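Ancestral D-type dye decolorizing peroxidase (PDB 7ANV) probably uses its haem to catalyse the hydrogen peroxide-dependent oxidation of dyes and other substrates, as dye-decolorizing peroxidases do. Local coordinates at residues A[21-26]-A[249-254]. Numbering follows the deposited sequence.
With HEM (protoporphyrin IX containing Fe), chain B.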
ATOM      1  N   GLU A  21       4.481 -11.786  -8.212  1.00 18.93           N
ATOM      2  CA  GLU A  21       4.202 -10.638  -9.090  1.00 19.54           C
ATOM      3  C   GLU A  21       5.543  -9.991  -9.388  1.00 20.09           C
ATOM      4  O   GLU A  21       6.307  -9.782  -8.435  1.00 21.91           O
ATOM      5  CB  GLU A  21       3.233  -9.690  -8.379  1.00 19.81           C
ATOM      6  CG  GLU A  21       2.763  -8.532  -9.230  1.00 20.32           C
ATOM      7  CD  GLU A  21       1.763  -7.668  -8.461  1.00 22.74           C
ATOM      8  OE1 GLU A  21       1.827  -7.670  -7.195  1.00 22.01           O
ATOM      9  OE2 GLU A  21       0.964  -6.980  -9.128  1.00 25.05           O
ATOM     10  N   THR A  22       5.764  -9.603 -10.635  1.00 18.67           N
ATOM     11  CA  THR A  22       7.004  -8.938 -11.045  1.00 19.22           C
ATOM     12  C   THR A  22       6.637  -7.540 -11.515  1.00 19.15           C
ATOM     13  O   THR A  22       5.626  -7.367 -12.211  1.00 19.57           O
ATOM     14  CB  THR A  22       7.748  -9.735 -12.118  1.00 20.66           C
ATOM     15  OG1 THR A  22       8.257 -10.911 -11.491  1.00 21.47           O
ATOM     16  CG2 THR A  22       8.896  -8.929 -12.682  1.00 20.98           C
ATOM     17  N   TYR A  23       7.382  -6.553 -11.040  1.00 18.55           N
ATOM     18  CA  TYR A  23       7.284  -5.161 -11.506  1.00 18.47           C
ATOM     19  C   TYR A  23       8.459  -4.913 -12.434  1.00 18.56           C
ATOM     20  O   TYR A  23       9.598  -5.002 -11.979  1.00 19.45           O
ATOM     21  CB  TYR A  23       7.284  -4.261 -10.275  1.00 18.08           C
ATOM     22  CG  TYR A  23       6.051  -4.424  -9.454  1.00 18.09           C
ATOM     23  CD1 TYR A  23       5.991  -5.383  -8.464  1.00 18.73           C
ATOM     24  CD2 TYR A  23       4.966  -3.597  -9.639  1.00 18.54           C
ATOM     25  CE1 TYR A  23       4.852  -5.564  -7.703  1.00 19.02           C
ATOM     26  CE2 TYR A  23       3.827  -3.756  -8.876  1.00 18.35           C
ATOM     27  CZ  TYR A  23       3.780  -4.724  -7.900  1.00 18.84           C
ATOM     28  OH  TYR A  23       2.672  -4.901  -7.129  1.00 19.04           O
ATOM     29  N   PHE A  24       8.162  -4.608 -13.692  1.00 18.60           N
ATOM     30  CA  PHE A  24       9.163  -4.321 -14.751  1.00 19.50           C
ATOM     31  C   PHE A  24       9.139  -2.817 -15.020  1.00 19.21           C
ATOM     32  O   PHE A  24       8.193  -2.297 -15.682  1.00 19.36           O
ATOM     33  CB  PHE A  24       8.832  -5.189 -15.964  1.00 20.28           C
ATOM     34  CG  PHE A  24       9.784  -5.057 -17.103  1.00 21.74           C
ATOM     35  CD1 PHE A  24       9.662  -4.021 -18.009  1.00 23.10           C
ATOM     36  CD2 PHE A  24      10.742  -6.024 -17.319  1.00 23.84           C
ATOM     37  CE1 PHE A  24      10.518  -3.963 -19.108  1.00 24.72           C
ATOM     38  CE2 PHE A  24      11.592  -5.953 -18.410  1.00 24.80           C
ATOM     39  CZ  PHE A  24      11.478  -4.911 -19.289  1.00 23.86           C
ATOM     40  N   PHE A  25      10.134  -2.112 -14.473  1.00 19.31           N
ATOM     41  CA  PHE A  25      10.210  -0.636 -14.581  1.00 20.23           C
ATOM     42  C   PHE A  25      11.031  -0.346 -15.831  1.00 20.33           C
ATOM     43  O   PHE A  25      12.121  -0.924 -16.035  1.00 21.44           O
ATOM     44  CB  PHE A  25      10.864  -0.011 -13.353  1.00 19.37           C
ATOM     45  CG  PHE A  25      10.086  -0.239 -12.093  1.00 19.56           C
ATOM     46  CD1 PHE A  25       9.056   0.629 -11.745  1.00 18.96           C
ATOM     47  CD2 PHE A  25      10.378  -1.290 -11.250  1.00 19.00           C
ATOM     48  CE1 PHE A  25       8.350   0.434 -10.577  1.00 18.83           C
ATOM     49  CE2 PHE A  25       9.647  -1.493 -10.092  1.00 19.11           C
ATOM     50  CZ  PHE A  25       8.659  -0.614  -9.734  1.00 18.31           C
ATOM     51  N   PHE A  26      10.506   0.486 -16.708  1.00 20.64           N
ATOM     52  CA  PHE A  26      11.145   0.678 -18.023  1.00 21.12           C
ATOM     53  C   PHE A  26      11.281   2.149 -18.357  1.00 22.34           C
ATOM     54  O   PHE A  26      10.577   3.009 -17.825  1.00 21.13           O
ATOM     55  CB  PHE A  26      10.370  -0.052 -19.126  1.00 21.27           C
ATOM     56  CG  PHE A  26       8.972   0.475 -19.337  1.00 20.47           C
ATOM     57  CD1 PHE A  26       8.723   1.496 -20.247  1.00 20.09           C
ATOM     58  CD2 PHE A  26       7.904  -0.085 -18.656  1.00 19.84           C
ATOM     59  CE1 PHE A  26       7.437   1.973 -20.446  1.00 19.89           C
ATOM     60  CE2 PHE A  26       6.624   0.408 -18.841  1.00 19.25           C
ATOM     61  CZ  PHE A  26       6.388   1.423 -19.738  1.00 20.11           C
ATOM     62  N   LEU A 249      -1.228   5.071  -9.459  1.00 16.37           N
ATOM     63  CA  LEU A 249      -0.532   3.944  -8.837  1.00 16.87           C
ATOM     64  C   LEU A 249       0.662   4.514  -8.086  1.00 17.19           C
ATOM     65  O   LEU A 249       1.610   4.949  -8.718  1.00 17.11           O
ATOM     66  CB  LEU A 249      -0.084   3.006  -9.955  1.00 17.34           C
ATOM     67  CG  LEU A 249       0.427   1.611  -9.574  1.00 16.86           C
ATOM     68  CD1 LEU A 249       0.568   0.741 -10.809  1.00 17.39           C
ATOM     69  CD2 LEU A 249       1.726   1.610  -8.789  1.00 17.49           C
ATOM     70  N   VAL A 250       0.645   4.420  -6.774  1.00 16.95           N
ATOM     71  CA  VAL A 250       1.824   4.733  -5.928  1.00 17.41           C
ATOM     72  C   VAL A 250       2.584   3.438  -5.686  1.00 17.84           C
ATOM     73  O   VAL A 250       2.002   2.509  -5.113  1.00 17.77           O
ATOM     74  CB  VAL A 250       1.406   5.370  -4.594  1.00 17.76           C
ATOM     75  CG1 VAL A 250       2.628   5.514  -3.698  1.00 18.24           C
ATOM     76  CG2 VAL A 250       0.659   6.688  -4.802  1.00 17.80           C
ATOM     77  N   PHE A 251       3.864   3.431  -6.036  1.00 17.77           N
ATOM     78  CA  PHE A 251       4.780   2.317  -5.740  1.00 17.40           C
ATOM     79  C   PHE A 251       5.810   2.756  -4.697  1.00 17.11           C
ATOM     80  O   PHE A 251       6.467   3.752  -4.915  1.00 18.38           O
ATOM     81  CB  PHE A 251       5.422   1.788  -7.026  1.00 17.70           C
ATOM     82  CG  PHE A 251       6.239   0.542  -6.791  1.00 17.26           C
ATOM     83  CD1 PHE A 251       7.550   0.643  -6.339  1.00 18.95           C
ATOM     84  CD2 PHE A 251       5.714  -0.724  -7.044  1.00 17.26           C
ATOM     85  CE1 PHE A 251       8.296  -0.506  -6.078  1.00 19.07           C
ATOM     86  CE2 PHE A 251       6.451  -1.875  -6.765  1.00 17.88           C
ATOM     87  CZ  PHE A 251       7.736  -1.756  -6.298  1.00 19.06           C
ATOM     88  N   ARG A 252       5.973   1.978  -3.637  1.00 17.45           N
ATOM     89  CA  ARG A 252       7.069   2.144  -2.676  1.00 18.10           C
ATOM     90  C   ARG A 252       7.690   0.786  -2.353  1.00 17.90           C
ATOM     91  O   ARG A 252       6.976  -0.131  -1.961  1.00 18.21           O
ATOM     92  CB  ARG A 252       6.566   2.738  -1.353  1.00 18.83           C
ATOM     93  CG  ARG A 252       5.820   4.043  -1.479  1.00 19.16           C
ATOM     94  CD  ARG A 252       6.731   5.225  -1.363  1.00 19.58           C
ATOM     95  NE  ARG A 252       7.155   5.451   0.011  1.00 19.60           N
ATOM     96  CZ  ARG A 252       8.197   6.195   0.402  1.00 19.67           C
ATOM     97  NH1 ARG A 252       9.060   6.711  -0.467  1.00 20.61           N
ATOM     98  NH2 ARG A 252       8.377   6.401   1.702  1.00 19.28           N
ATOM     99  N   LYS A 253       8.991   0.690  -2.536  1.00 17.92           N
ATOM    100  CA  LYS A 253       9.766  -0.462  -2.040  1.00 18.38           C
ATOM    101  C   LYS A 253      10.125  -0.193  -0.581  1.00 17.55           C
ATOM    102  O   LYS A 253      10.897   0.753  -0.310  1.00 18.52           O
ATOM    103  CB  LYS A 253      11.002  -0.710  -2.903  1.00 19.29           C
ATOM    104  CG  LYS A 253      11.787  -1.913  -2.432  1.00 20.47           C
ATOM    105  CD  LYS A 253      13.100  -2.159  -3.159  1.00 21.48           C
ATOM    106  CE  LYS A 253      13.860  -3.234  -2.413  1.00 22.65           C
ATOM    107  NZ  LYS A 253      15.200  -3.511  -2.986  1.00 23.33           N
ATOM    108  N   LEU A 254       9.527  -0.939   0.340  1.00 17.85           N
ATOM    109  CA  LEU A 254       9.679  -0.703   1.795  1.00 18.72           C
ATOM    110  C   LEU A 254      10.388  -1.933   2.386  1.00 19.47           C
ATOM    111  O   LEU A 254       9.760  -2.995   2.584  1.00 20.38           O
ATOM    112  CB  LEU A 254       8.327  -0.479   2.463  1.00 19.27           C
ATOM    113  CG  LEU A 254       7.543   0.675   1.874  1.00 19.24           C
ATOM    114  CD1 LEU A 254       6.176   0.804   2.554  1.00 19.41           C
ATOM    115  CD2 LEU A 254       8.342   1.977   1.959  1.00 21.08           C
TER
HETATM  116  CHA HEM B 601      -3.432  -1.846   6.827  1.00 15.84           C
HETATM  117  CHB HEM B 601       1.089  -3.484   7.412  1.00 18.28           C
HETATM  118  CHC HEM B 601       2.757   0.310   4.790  1.00 16.89           C
HETATM  119  CHD HEM B 601      -1.747   2.089   4.597  1.00 16.42           C
HETATM  120  C1A HEM B 601      -2.341  -2.613   7.191  1.00 16.44           C
HETATM  121  C2A HEM B 601      -2.413  -3.822   7.926  1.00 17.24           C
HETATM  122  C3A HEM B 601      -1.147  -4.279   8.110  1.00 17.77           C
HETATM  123  C4A HEM B 601      -0.277  -3.362   7.457  1.00 16.97           C
HETATM  124  CMA HEM B 601      -0.721  -5.553   8.822  1.00 18.06           C
HETATM  125  CAA HEM B 601      -3.673  -4.467   8.494  1.00 19.14           C
HETATM  126  CBA HEM B 601      -4.513  -5.246   7.497  1.00 19.61           C
HETATM  127  CGA HEM B 601      -5.756  -4.534   7.049  1.00 23.71           C
HETATM  128  O1A HEM B 601      -6.482  -3.829   7.775  1.00 30.60           O
HETATM  129  O2A HEM B 601      -6.084  -4.686   5.916  1.00 28.05           O
HETATM  130  C1B HEM B 601       1.928  -2.577   6.736  1.00 18.15           C
HETATM  131  C2B HEM B 601       3.344  -2.748   6.613  1.00 17.65           C
HETATM  132  C3B HEM B 601       3.826  -1.712   5.868  1.00 17.94           C
HETATM  133  C4B HEM B 601       2.646  -0.873   5.521  1.00 16.50           C
HETATM  134  CMB HEM B 601       4.167  -3.860   7.201  1.00 19.87           C
HETATM  135  CAB HEM B 601       5.198  -1.413   5.395  1.00 18.31           C
HETATM  136  CBB HEM B 601       6.192  -2.326   5.258  1.00 19.31           C
HETATM  137  C1C HEM B 601       1.671   1.158   4.523  1.00 16.12           C
HETATM  138  C2C HEM B 601       1.731   2.409   3.889  1.00 17.10           C
HETATM  139  C3C HEM B 601       0.443   2.914   3.874  1.00 17.26           C
HETATM  140  C4C HEM B 601      -0.395   1.948   4.492  1.00 15.89           C
HETATM  141  CMC HEM B 601       2.993   3.056   3.336  1.00 17.67           C
HETATM  142  CAC HEM B 601      -0.084   4.182   3.366  1.00 16.52           C
HETATM  143  CBC HEM B 601       0.668   5.264   3.218  1.00 18.23           C
HETATM  144  C1D HEM B 601      -2.560   1.098   5.149  1.00 15.89           C
HETATM  145  C2D HEM B 601      -4.023   1.262   5.144  1.00 15.68           C
HETATM  146  C3D HEM B 601      -4.482   0.166   5.785  1.00 16.54           C
HETATM  147  C4D HEM B 601      -3.303  -0.643   6.165  1.00 15.61           C
HETATM  148  CMD HEM B 601      -4.892   2.376   4.569  1.00 15.52           C
HETATM  149  CAD HEM B 601      -5.933  -0.174   6.053  1.00 16.94           C
HETATM  150  CBD HEM B 601      -6.489   0.518   7.309  1.00 17.79           C
HETATM  151  CGD HEM B 601      -7.961   0.273   7.467  1.00 18.51           C
HETATM  152  O1D HEM B 601      -8.343  -0.071   8.615  1.00 17.56           O
HETATM  153  O2D HEM B 601      -8.769   0.451   6.520  1.00 17.74           O
HETATM  154  NA  HEM B 601      -1.012  -2.337   6.895  1.00 17.15           N
HETATM  155  NB  HEM B 601       1.566  -1.474   6.062  1.00 17.07           N
HETATM  156  NC  HEM B 601       0.380   0.903   4.932  1.00 17.20           N
HETATM  157  ND  HEM B 601      -2.152  -0.020   5.795  1.00 14.43           N
HETATM  158 FE   HEM B 601      -0.362  -0.712   5.982  1.00 17.12          FE
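Tyr23 and Phe251 mark the closest CA approach of the segments 21-26 and 249-254, with their CA atoms 9.8 Å apart; no hydrogen bond links the segments, and only side chains meet. Residues 21-26 belong to a central strand of one four-stranded antiparallel sheet, residues 249-254 to the equivalent strand of the other. Three aromatic rings join them. Phe251 reaches across with CG anti to its backbone N (chi1 -173°). It presents an edge to Tyr23 and a face to Phe25. Its CE2 sits over the centre of the Tyr23 ring, 3.7 Å from Tyr23 CD2. The two planes are at 60°, an edge-to-face pair. Phe25 approaches from its own edge, with CZ lying over the centre of the Phe251 ring. That CZ is 3.7 Å from Phe251 CE1, and the planes stand at 77°, close to a true T. Tyr23 and Phe25 are two residues apart on one strand, which puts both side chains on the same face, and similar first torsions, CG anti to the carbonyl carbon, bring both rings to Phe251. Val395 packs on both Tyr23 and Phe251, while Phe135 makes a further edge-to-face pair with Phe25. At the far end of 249-254, Leu254 turns to the haem, with CD1 3.7 Å from the haem CAB atom. This is the interface of the two ferredoxin-like halves of a dimeric alpha+beta barrel fold, as in the DyP family. The atoms that touch are all ring carbons. Buried as it is, the contact probably coheres by dispersion and by ring C-H edges meeting pi faces. The Tyr23 hydroxyl takes no part across the join; it lies near Glu21 OE1 on its own strand, in a weak bond.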